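Local coordinates for protein thioesterase (Streptomyces coelicolor, PDB 3QMW) that probably hydrolyses thioesters as an alpha/beta-hydrolase-fold thioesterase of the prodiginine biosynthetic pathway, at residues L90-T96 with L118-P124; A208-I213 with P236-F241; G40-F46 with P61-R67. One frame throughout, in Å; residues are numbered along the deposited sequence.

Contact 1: L90-T96 with L118-P124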
# COMPACT_ATOMS: atom_id res chain seq x y z
N LEU D 90 14.31 23.40 -2.55
CA LEU D 90 13.10 22.97 -3.25
C LEU D 90 12.72 23.94 -4.35
O LEU D 90 12.43 23.52 -5.48
CB LEU D 90 11.94 22.81 -2.27
CG LEU D 90 12.06 21.60 -1.35
CD1 LEU D 90 11.15 21.75 -0.13
CD2 LEU D 90 11.74 20.33 -2.12
N GLU D 91 12.71 25.23 -4.03
CA GLU D 91 12.41 26.27 -5.02
C GLU D 91 13.45 26.26 -6.14
O GLU D 91 13.12 26.53 -7.29
CB GLU D 91 12.33 27.66 -4.36
CG GLU D 91 11.05 27.92 -3.52
CD GLU D 91 10.89 29.38 -3.05
OE1 GLU D 91 11.91 30.07 -2.85
OE2 GLU D 91 9.73 29.83 -2.88
N GLU D 92 14.70 25.93 -5.81
CA GLU D 92 15.80 25.94 -6.79
C GLU D 92 15.79 24.72 -7.71
O GLU D 92 16.56 24.66 -8.66
CB GLU D 92 17.16 26.07 -6.08
CG GLU D 92 18.31 26.59 -6.98
CD GLU D 92 18.50 28.11 -6.96
OE1 GLU D 92 17.78 28.82 -6.21
OE2 GLU D 92 19.39 28.61 -7.68
N HIS D 93 14.92 23.75 -7.42
CA HIS D 93 14.74 22.60 -8.30
C HIS D 93 13.27 22.35 -8.65
O HIS D 93 12.90 21.23 -9.02
CB HIS D 93 15.36 21.37 -7.67
CG HIS D 93 16.82 21.52 -7.37
ND1 HIS D 93 17.30 21.62 -6.08
CD2 HIS D 93 17.89 21.62 -8.19
CE1 HIS D 93 18.62 21.74 -6.12
NE2 HIS D 93 19.00 21.75 -7.39
N ARG D 94 12.44 23.38 -8.56
CA ARG D 94 11.08 23.35 -9.10
C ARG D 94 10.25 22.18 -8.57
O ARG D 94 9.52 21.54 -9.32
CB ARG D 94 11.13 23.28 -10.63
CG ARG D 94 12.09 24.29 -11.28
CD ARG D 94 11.60 25.72 -11.09
NE ARG D 94 10.43 25.99 -11.93
CZ ARG D 94 10.33 26.98 -12.81
NH1 ARG D 94 9.20 27.10 -13.51
NH2 ARG D 94 11.31 27.87 -13.00
N LEU D 95 10.38 21.90 -7.27
CA LEU D 95 9.68 20.78 -6.64
C LEU D 95 8.44 21.22 -5.90
O LEU D 95 7.62 20.39 -5.52
CB LEU D 95 10.60 20.06 -5.66
CG LEU D 95 11.77 19.29 -6.24
CD1 LEU D 95 12.56 18.67 -5.12
CD2 LEU D 95 11.30 18.23 -7.22
N THR D 96 8.29 22.52 -5.70
CA THR D 96 7.20 23.07 -4.90
C THR D 96 5.95 23.32 -5.77
O THR D 96 5.48 24.45 -5.90
CB THR D 96 7.66 24.35 -4.21
OG1 THR D 96 8.19 25.25 -5.18
CG2 THR D 96 8.76 24.04 -3.19
N LEU D 118 7.20 27.85 3.18
CA LEU D 118 6.80 27.97 1.78
C LEU D 118 5.50 28.79 1.63
O LEU D 118 5.25 29.38 0.57
CB LEU D 118 6.67 26.59 1.13
CG LEU D 118 7.99 25.83 0.93
CD1 LEU D 118 7.72 24.35 0.73
CD2 LEU D 118 8.79 26.39 -0.24
N ARG D 119 4.67 28.80 2.68
CA ARG D 119 3.47 29.65 2.71
C ARG D 119 3.86 31.12 2.78
O ARG D 119 3.42 31.92 1.94
CB ARG D 119 2.55 29.31 3.90
CG ARG D 119 1.33 30.22 4.04
CD ARG D 119 0.30 29.66 5.01
NE ARG D 119 0.77 29.66 6.39
CZ ARG D 119 0.02 29.37 7.46
NH1 ARG D 119 -1.27 29.05 7.33
NH2 ARG D 119 0.55 29.40 8.68
N ARG D 120 4.69 31.47 3.76
CA ARG D 120 5.17 32.85 3.91
C ARG D 120 5.78 33.41 2.62
O ARG D 120 5.58 34.58 2.29
CB ARG D 120 6.20 32.97 5.05
CG ARG D 120 5.71 32.48 6.42
CD ARG D 120 6.43 33.19 7.58
NE ARG D 120 7.87 33.35 7.35
CZ ARG D 120 8.83 32.50 7.73
NH1 ARG D 120 10.10 32.77 7.45
NH2 ARG D 120 8.52 31.39 8.40
N ARG D 121 6.50 32.56 1.89
CA ARG D 121 7.10 32.96 0.62
C ARG D 121 6.10 32.92 -0.52
O ARG D 121 6.41 33.29 -1.65
CB ARG D 121 8.28 32.04 0.29
CG ARG D 121 9.44 32.10 1.28
CD ARG D 121 10.61 31.31 0.74
NE ARG D 121 11.68 31.08 1.73
CZ ARG D 121 12.85 30.50 1.45
NH1 ARG D 121 13.13 30.09 0.21
NH2 ARG D 121 13.75 30.33 2.41
N GLY D 122 4.89 32.45 -0.22
CA GLY D 122 3.82 32.38 -1.21
C GLY D 122 4.09 31.35 -2.29
O GLY D 122 3.75 31.57 -3.44
N ALA D 123 4.70 30.23 -1.90
CA ALA D 123 4.98 29.14 -2.84
C ALA D 123 3.72 28.29 -3.02
O ALA D 123 2.93 28.18 -2.09
CB ALA D 123 6.11 28.29 -2.32
N PRO D 124 3.54 27.67 -4.22
CA PRO D 124 2.36 26.84 -4.47
C PRO D 124 2.19 25.77 -3.39
O PRO D 124 3.10 24.97 -3.19
CB PRO D 124 2.64 26.21 -5.83
CG PRO D 124 3.69 27.05 -6.46
CD PRO D 124 4.49 27.63 -5.35
O HOH W 1 9.16 32.63 -2.83
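Glu91, near the C-terminal end of helix 79-91, reaches across to the end of helix 106-120, and both of its carboxylate oxygens find partners there. Glu91 OE1 accepts a hydrogen bond from Arg121 NH1 at 3.3 Å, a salt bridge met at the edge of the guanidinium, near its plane; the same NH1 also pairs with Asp88, one turn earlier on the helix of Glu91. Glu91 OE2 accepts a hydrogen bond from a water 2.9 Å away, which donates a second to Arg121 O at 3.1 Å, so the carboxylate is tied to both the side chain and the backbone of one residue. This carbonyl sits where the helix gives out in a Schellman motif: Gly122 turns to positive phi, Gly122 N bonds back to Arg119 O and Ala123 N to Leu118 O, both at 2.7 Å. In the alpha/beta-hydrolase fold these two helices precede and follow strand 99-104. Beyond Glu91 the chain turns, with His93 N and Leu95 N both 3.2 Å from Leu90 O. Beneath the charges, Leu118 CD2 packs 3.8 Å from Thr96 CG2, and Pro124 CG lies 3.2 Å from Thr96 O. Pro124 O receives its hydrogen bond from the Tyr99 hydroxyl.

Contact 2: A208-I213 with P236-F241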
# COMPACT_ATOMS: atom_id res chain seq x y z
N ALA D 208 1.93 5.20 16.96
CA ALA D 208 2.37 3.82 17.11
C ALA D 208 2.07 3.39 18.55
O ALA D 208 2.22 4.18 19.47
CB ALA D 208 3.86 3.71 16.81
N ALA D 209 1.59 2.20 18.74
CA ALA D 209 1.19 1.75 20.04
C ALA D 209 2.31 1.64 21.07
O ALA D 209 2.11 1.88 22.23
CB ALA D 209 0.49 0.50 19.93
N ALA D 210 3.47 1.22 20.61
CA ALA D 210 4.59 0.94 21.48
C ALA D 210 5.55 2.10 21.55
O ALA D 210 6.73 1.90 21.76
CB ALA D 210 5.29 -0.28 21.03
N ASP D 211 5.06 3.30 21.28
CA ASP D 211 5.85 4.50 21.27
C ASP D 211 5.51 5.48 22.39
O ASP D 211 4.43 6.01 22.43
CB ASP D 211 5.58 5.18 19.95
CG ASP D 211 6.41 6.36 19.74
OD1 ASP D 211 7.34 6.53 20.50
OD2 ASP D 211 6.13 7.11 18.80
N PRO D 212 6.45 5.76 23.27
CA PRO D 212 6.27 6.79 24.30
C PRO D 212 6.38 8.23 23.77
O PRO D 212 5.60 9.09 24.17
CB PRO D 212 7.41 6.51 25.28
CG PRO D 212 7.81 5.10 25.03
CD PRO D 212 7.58 4.87 23.58
N ILE D 213 7.32 8.47 22.87
CA ILE D 213 7.65 9.83 22.43
C ILE D 213 6.58 10.42 21.50
O ILE D 213 6.54 11.63 21.29
CB ILE D 213 9.06 9.88 21.75
CG1 ILE D 213 10.11 9.15 22.60
CG2 ILE D 213 9.50 11.32 21.50
CD1 ILE D 213 10.04 9.48 24.10
N PRO D 236 0.67 -0.25 14.71
CA PRO D 236 1.29 -0.97 15.81
C PRO D 236 2.81 -0.88 15.72
O PRO D 236 3.37 -0.72 14.63
CB PRO D 236 0.84 -2.40 15.57
CG PRO D 236 0.79 -2.51 14.06
CD PRO D 236 0.46 -1.12 13.54
N GLY D 237 3.47 -0.97 16.86
CA GLY D 237 4.93 -0.94 16.90
C GLY D 237 5.47 0.30 17.59
O GLY D 237 4.74 1.00 18.29
N ASN D 238 6.76 0.56 17.36
CA ASN D 238 7.51 1.51 18.17
C ASN D 238 7.91 2.77 17.41
O ASN D 238 7.56 2.94 16.24
CB ASN D 238 8.72 0.80 18.80
CG ASN D 238 9.73 0.29 17.78
OD1 ASN D 238 9.86 0.83 16.67
ND2 ASN D 238 10.48 -0.74 18.16
N HIS D 239 8.63 3.66 18.08
CA HIS D 239 9.10 4.90 17.48
C HIS D 239 9.90 4.68 16.19
O HIS D 239 9.93 5.55 15.33
CB HIS D 239 9.96 5.66 18.50
CG HIS D 239 10.23 7.09 18.14
ND1 HIS D 239 9.48 8.14 18.62
CD2 HIS D 239 11.19 7.64 17.35
CE1 HIS D 239 9.96 9.27 18.15
NE2 HIS D 239 11.00 9.00 17.37
N PHE D 240 10.54 3.51 16.07
CA PHE D 240 11.39 3.20 14.91
C PHE D 240 10.82 2.16 13.93
O PHE D 240 11.55 1.63 13.07
CB PHE D 240 12.78 2.76 15.40
CG PHE D 240 13.73 3.90 15.61
CD1 PHE D 240 13.97 4.40 16.88
CD2 PHE D 240 14.38 4.48 14.52
CE1 PHE D 240 14.85 5.46 17.08
CE2 PHE D 240 15.26 5.54 14.70
CZ PHE D 240 15.49 6.03 15.99
N PHE D 241 9.52 1.89 14.02
CA PHE D 241 8.85 0.97 13.09
C PHE D 241 9.28 1.17 11.62
O PHE D 241 9.37 0.20 10.85
CB PHE D 241 7.32 1.05 13.23
CG PHE D 241 6.70 2.32 12.67
CD1 PHE D 241 6.63 2.55 11.30
CD2 PHE D 241 6.14 3.27 13.52
CE1 PHE D 241 6.04 3.70 10.80
CE2 PHE D 241 5.55 4.42 13.02
CZ PHE D 241 5.51 4.64 11.67
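The acid and the histidine of a probable Ser-His-Asp catalytic triad meet here, each on a loop that follows a strand of the central sheet. His239 ND1 donates to Asp211 OD1 at 3.3 Å with the oxygen near the ring plane, and on its far side the imidazole is hydrogen-bonded through NE2 to Ser105, which sits on what looks like the nucleophile elbow of the fold. Asp211 OD1 also accepts a weak bond from Ile213 N at 3.1 Å; the backbone just beyond the acid thus gives the carboxylate a second, weak donor. Ile213 CB packs beside the imidazole, 3.6 Å from His239 ND1. This is the layout of an alpha/beta hydrolase, in which the acid and the histidine come from separate loops beyond the C-terminal ends of parallel strands, here 203-208 and 230-235. The two loops are joined at their roots, where Ala210 N, in the type I turn Ala208-Asp211, donates to Gly237 O at 2.7 Å. Gly237 has backbone angles that would jam a CB against the preceding carbonyl. A second type I turn, Asn238-Phe241, closes with Phe241 N 3.1 Å from Asn238 O and carries His239 at its second position. Phe241 folds back, placing CD2 4.0 Å from Ala208 CB, while its ring meets His104 edge-to-face.

Contact 3: G40-F46 with P61-R67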
# COMPACT_ATOMS: atom_id res chain seq x y z
N GLY D 40 19.21 11.89 13.18
CA GLY D 40 20.40 11.05 13.01
C GLY D 40 20.30 10.18 11.77
O GLY D 40 21.17 9.33 11.51
N GLY D 41 19.24 10.41 10.99
CA GLY D 41 18.88 9.55 9.89
C GLY D 41 19.42 10.08 8.59
O GLY D 41 19.95 11.17 8.52
N THR D 42 19.26 9.27 7.56
CA THR D 42 19.74 9.60 6.23
C THR D 42 18.64 9.22 5.25
O THR D 42 17.56 8.81 5.66
CB THR D 42 21.05 8.84 5.94
OG1 THR D 42 20.79 7.44 5.75
CG2 THR D 42 22.02 9.01 7.10
N VAL D 43 18.91 9.35 3.96
CA VAL D 43 17.95 9.00 2.92
C VAL D 43 17.70 7.48 2.77
O VAL D 43 16.74 7.07 2.14
CB VAL D 43 18.39 9.55 1.56
CG1 VAL D 43 18.26 11.06 1.53
CG2 VAL D 43 19.82 9.11 1.23
N SER D 44 18.57 6.66 3.34
CA SER D 44 18.39 5.21 3.29
C SER D 44 17.13 4.73 4.04
O SER D 44 16.56 3.68 3.71
CB SER D 44 19.65 4.50 3.82
OG SER D 44 19.91 4.89 5.15
N ALA D 45 16.66 5.49 5.03
CA ALA D 45 15.40 5.17 5.71
C ALA D 45 14.21 5.03 4.73
O ALA D 45 13.20 4.38 5.05
CB ALA D 45 15.08 6.22 6.77
N PHE D 46 14.33 5.64 3.56
CA PHE D 46 13.33 5.55 2.51
C PHE D 46 13.81 4.71 1.34
O PHE D 46 13.48 5.00 0.19
CB PHE D 46 13.00 6.94 1.99
CG PHE D 46 12.61 7.90 3.05
CD1 PHE D 46 11.42 7.72 3.73
CD2 PHE D 46 13.42 8.97 3.37
CE1 PHE D 46 11.04 8.58 4.72
CE2 PHE D 46 13.05 9.85 4.35
CZ PHE D 46 11.85 9.66 5.04
N PRO D 61 13.66 11.78 -1.43
CA PRO D 61 14.13 11.95 -0.06
C PRO D 61 15.15 13.09 0.05
O PRO D 61 15.89 13.38 -0.91
CB PRO D 61 14.76 10.60 0.27
CG PRO D 61 14.31 9.68 -0.82
CD PRO D 61 14.19 10.54 -2.01
N VAL D 62 15.18 13.73 1.21
CA VAL D 62 16.05 14.86 1.41
C VAL D 62 17.20 14.46 2.32
O VAL D 62 17.00 14.02 3.46
CB VAL D 62 15.29 16.05 2.01
CG1 VAL D 62 16.09 17.34 1.79
CG2 VAL D 62 13.90 16.15 1.38
N GLN D 63 18.42 14.56 1.79
CA GLN D 63 19.64 14.31 2.56
C GLN D 63 20.14 15.63 3.16
O GLN D 63 20.59 16.52 2.44
CB GLN D 63 20.73 13.70 1.69
CG GLN D 63 21.90 13.18 2.50
CD GLN D 63 21.71 11.74 2.96
OE1 GLN D 63 20.91 11.45 3.87
NE2 GLN D 63 22.48 10.84 2.36
N LEU D 64 20.03 15.74 4.48
CA LEU D 64 20.51 16.92 5.19
C LEU D 64 22.03 16.97 5.14
O LEU D 64 22.67 15.96 4.84
CB LEU D 64 20.02 16.91 6.64
CG LEU D 64 18.51 17.00 6.86
CD1 LEU D 64 18.23 17.69 8.15
CD2 LEU D 64 17.78 17.72 5.74
N PRO D 65 22.61 18.15 5.40
CA PRO D 65 24.07 18.21 5.38
C PRO D 65 24.64 17.59 6.65
O PRO D 65 24.07 17.78 7.72
CB PRO D 65 24.36 19.70 5.32
CG PRO D 65 23.22 20.32 6.04
CD PRO D 65 22.02 19.44 5.79
N GLY D 66 25.74 16.87 6.50
CA GLY D 66 26.42 16.21 7.62
C GLY D 66 26.36 14.69 7.57
O GLY D 66 26.65 14.02 8.56
N ARG D 67 26.00 14.13 6.41
CA ARG D 67 25.81 12.70 6.29
C ARG D 67 25.83 12.30 4.84
O ARG D 67 25.70 13.16 3.98
CB ARG D 67 24.47 12.29 6.92
CG ARG D 67 23.25 12.78 6.15
CD ARG D 67 22.09 13.00 7.09
NE ARG D 67 22.23 14.24 7.86
CZ ARG D 67 21.52 14.54 8.95
NH1 ARG D 67 21.73 15.70 9.58
NH2 ARG D 67 20.61 13.69 9.43
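Val43 gives up more surface than any other residue here, with Pro61 and Arg67 next. Val43 begins a short 3-10 turn, and its CG1 rests 3.7 Å from Pro61 CB and 3.6 Å from Val62 C, so it packs over the backbone leaving the strand as well as over the proline. Phe46, just past the turn, also reaches Pro61, with Phe46 CD2 3.7 Å from Pro61 CB. Val43 N is satisfied by Gln63 OE1 at 2.9 Å, fixing the start of the turn. Further along, Arg67 stretches back so that NH2 donates to Gly41 O at 2.8 Å, and Asp184 of helix 178-189 forms a salt bridge with the same nitrogen while also accepting from Gly40 N. The contact thus joins the loops beyond the neighbouring parallel strands 31-36 and 57-61, with helix 178-189 on the Arg67 side and, beyond strand 57-61, outermost in this chain, Pro13 of the second subunit packing on Val43 and Gln63.

From the N terminus, contact 3 comes first: leaving strand 31-36, the chain runs through helix 49-53 and strand 57-61 before residues 61-67 close the loop onto 40-46. Helix 79-91 then leads into contact 1, which closes across strand 99-104 and helix 106-120 and joins the C-terminal ends of helices 79-91 and 106-120. Contact 2 follows last, returning through helix 216-220 and strand 230-235 to join the loops after the final two strands. The three loops are in series; none nests or crosses. Contacts 1 and 2 lie on opposite sides of the chain's centre, their centres about 32 Å apart, whereas contact 3 is about 21 Å from each, measured between centres. Contacts 1 and 3 both touch the second subunit.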